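PDB 3TQE: malonyl-CoA-[acyl-carrier-protein] transacylase from Coxiella burnetii, which probably transfers the malonyl group from malonyl-CoA to holo-acyl carrier protein, the step that supplies malonyl-ACP for fatty acid synthesis. Local coordinates for residues Leu142-Ala145 with Glu146-Ile150. Sequence-based numbering, arbitrary orientation.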
ATOM      1  N   LEU A 142       4.133 -21.660   0.001  1.00 26.19           N
ATOM      2  CA  LEU A 142       3.763 -22.216  -1.294  1.00 26.76           C
ATOM      3  C   LEU A 142       3.988 -21.155  -2.361  1.00 28.94           C
ATOM      4  O   LEU A 142       3.912 -19.957  -2.073  1.00 30.02           O
ATOM      5  CB  LEU A 142       2.290 -22.625  -1.321  1.00 26.26           C
ATOM      6  CG  LEU A 142       1.856 -23.730  -0.370  1.00 25.35           C
ATOM      7  CD1 LEU A 142       0.369 -23.943  -0.528  1.00 25.01           C
ATOM      8  CD2 LEU A 142       2.610 -25.026  -0.630  1.00 27.42           C
ATOM      9  N   ASN A 143       4.204 -21.590  -3.589  1.00 30.42           N
ATOM     10  CA  ASN A 143       4.375 -20.626  -4.669  1.00 32.13           C
ATOM     11  C   ASN A 143       3.038 -20.244  -5.285  1.00 32.22           C
ATOM     12  O   ASN A 143       1.988 -20.817  -4.954  1.00 29.85           O
ATOM     13  CB  ASN A 143       5.395 -21.110  -5.699  1.00 32.92           C
ATOM     14  CG  ASN A 143       4.990 -22.385  -6.376  1.00 34.71           C
ATOM     15  OD1 ASN A 143       3.887 -22.506  -6.907  1.00 36.48           O
ATOM     16  ND2 ASN A 143       5.907 -23.338  -6.412  1.00 40.29           N
ATOM     17  N   GLU A 144       3.058 -19.236  -6.144  1.00 32.75           N
ATOM     18  CA  GLU A 144       1.827 -18.682  -6.694  1.00 33.61           C
ATOM     19  C   GLU A 144       1.064 -19.732  -7.498  1.00 32.32           C
ATOM     20  O   GLU A 144      -0.151 -19.804  -7.416  1.00 30.40           O
ATOM     21  CB  GLU A 144       2.109 -17.449  -7.567  1.00 35.08           C
ATOM     22  CG  GLU A 144       0.848 -16.652  -7.921  1.00 38.92           C
ATOM     23  CD  GLU A 144       1.052 -15.583  -9.004  1.00 43.77           C
ATOM     24  OE1 GLU A 144       2.182 -15.056  -9.157  1.00 46.22           O
ATOM     25  OE2 GLU A 144       0.054 -15.262  -9.696  1.00 46.95           O
ATOM     26  N   ALA A 145       1.775 -20.529  -8.285  1.00 31.34           N
ATOM     27  CA  ALA A 145       1.151 -21.582  -9.086  1.00 30.76           C
ATOM     28  C   ALA A 145       0.390 -22.569  -8.214  1.00 29.42           C
ATOM     29  O   ALA A 145      -0.728 -22.984  -8.546  1.00 28.50           O
ATOM     30  CB  ALA A 145       2.202 -22.313  -9.890  1.00 31.59           C
ATOM     31  N   GLU A 146       1.021 -22.958  -7.116  1.00 28.25           N
ATOM     32  CA  GLU A 146       0.426 -23.913  -6.193  1.00 27.04           C
ATOM     33  C   GLU A 146      -0.825 -23.287  -5.601  1.00 24.30           C
ATOM     34  O   GLU A 146      -1.876 -23.921  -5.500  1.00 23.02           O
ATOM     35  CB  GLU A 146       1.427 -24.274  -5.105  1.00 28.11           C
ATOM     36  CG  GLU A 146       2.489 -25.258  -5.617  1.00 33.04           C
ATOM     37  CD  GLU A 146       3.677 -25.436  -4.679  1.00 38.10           C
ATOM     38  OE1 GLU A 146       4.124 -24.440  -4.050  1.00 39.93           O
ATOM     39  OE2 GLU A 146       4.182 -26.585  -4.595  1.00 43.05           O
ATOM     40  N   ILE A 147      -0.714 -22.020  -5.241  1.00 22.00           N
ATOM     41  CA  ILE A 147      -1.835 -21.340  -4.621  1.00 20.49           C
ATOM     42  C   ILE A 147      -2.955 -21.105  -5.624  1.00 20.36           C
ATOM     43  O   ILE A 147      -4.127 -21.201  -5.284  1.00 19.26           O
ATOM     44  CB  ILE A 147      -1.392 -20.036  -3.932  1.00 19.95           C
ATOM     45  CG1 ILE A 147      -0.508 -20.379  -2.729  1.00 21.75           C
ATOM     46  CG2 ILE A 147      -2.593 -19.185  -3.493  1.00 20.75           C
ATOM     47  CD1 ILE A 147       0.287 -19.239  -2.186  1.00 22.65           C
ATOM     48  N   GLU A 148      -2.621 -20.758  -6.860  1.00 21.61           N
ATOM     49  CA  GLU A 148      -3.657 -20.610  -7.873  1.00 23.37           C
ATOM     50  C   GLU A 148      -4.435 -21.909  -8.046  1.00 23.29           C
ATOM     51  O   GLU A 148      -5.641 -21.875  -8.167  1.00 23.72           O
ATOM     52  CB  GLU A 148      -3.058 -20.208  -9.213  1.00 25.15           C
ATOM     53  CG  GLU A 148      -2.569 -18.800  -9.250  1.00 29.99           C
ATOM     54  CD  GLU A 148      -1.853 -18.464 -10.562  1.00 36.69           C
ATOM     55  OE1 GLU A 148      -1.508 -19.395 -11.329  1.00 41.90           O
ATOM     56  OE2 GLU A 148      -1.639 -17.263 -10.829  1.00 42.33           O
ATOM     57  N   SER A 149      -3.738 -23.038  -8.070  1.00 22.83           N
ATOM     58  CA  SER A 149      -4.383 -24.325  -8.238  1.00 23.63           C
ATOM     59  C   SER A 149      -5.311 -24.604  -7.067  1.00 22.35           C
ATOM     60  O   SER A 149      -6.442 -25.047  -7.238  1.00 23.03           O
ATOM     61  CB  SER A 149      -3.331 -25.413  -8.297  1.00 24.13           C
ATOM     62  OG  SER A 149      -3.927 -26.674  -8.410  1.00 30.50           O
ATOM     63  N   ILE A 150      -4.807 -24.349  -5.875  1.00 21.07           N
ATOM     64  CA  ILE A 150      -5.619 -24.516  -4.670  1.00 20.16           C
ATOM     65  C   ILE A 150      -6.879 -23.688  -4.743  1.00 19.95           C
ATOM     66  O   ILE A 150      -7.974 -24.145  -4.427  1.00 19.46           O
ATOM     67  CB  ILE A 150      -4.853 -24.142  -3.416  1.00 19.85           C
ATOM     68  CG1 ILE A 150      -3.823 -25.231  -3.098  1.00 21.77           C
ATOM     69  CG2 ILE A 150      -5.819 -23.951  -2.221  1.00 20.88           C
ATOM     70  CD1 ILE A 150      -2.791 -24.797  -2.080  1.00 21.69           C
TER
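Asn-143 and Glu-146 bond to each other twice, side chain to backbone in both directions, and so form the capping box that starts helix 144-155. In one direction, OD1 of Asn-143 accepts from Glu-146 N at 2.9 Å, the donor tilted somewhat out of the amide's carbonyl plane. In the other, Glu-146 OE1 takes the N-H of Asn-143, also at 2.9 Å and nearly straight at 173°, met almost along the C-O axis. With chi1 at 62°, CG of Asn-143 sits between its own N and carbonyl carbon, which brings OD1 to the N-H of Glu-146. Glu-146, with CG anti to its carbonyl carbon and an extended chain, crosses the amide of Asn-143 at about a right angle, yet the two flat groups lie only 18° from parallel. ND2 of Asn-143 comes within 3.2 Å of Glu-146 OE1, but at an angle too poor for a bond. In the backbone, Asn-143 O accepts from Ile-147 N in the carbonyl plane.

Leu-142, just before the cap, turns to the buried side. Its CB lies 3.9 Å from Ile-147 CG1. Its CD1 meets CD1 of Ile-150 at 3.6 Å, and the side chains of Leu-142 and Ile-150 cross roughly at right angles. Ala-187 of helix 177-189 touches both Leu-142 and Ile-150, while Ile-147 faces Thr-171 and Ile-173 of strand 170-174.

One turn of helix apart, Glu-144 and Glu-148 bring their carboxylates together, OE2 to OE2 at 2.9 Å, with planes almost perpendicular. Two acceptors this close suggest that a proton may be shared there or that one acid's pKa is raised. The positive end of the helix dipole should favour the carboxylate of Glu-146 and may also ease some of the repulsion between Glu-144 and Glu-148.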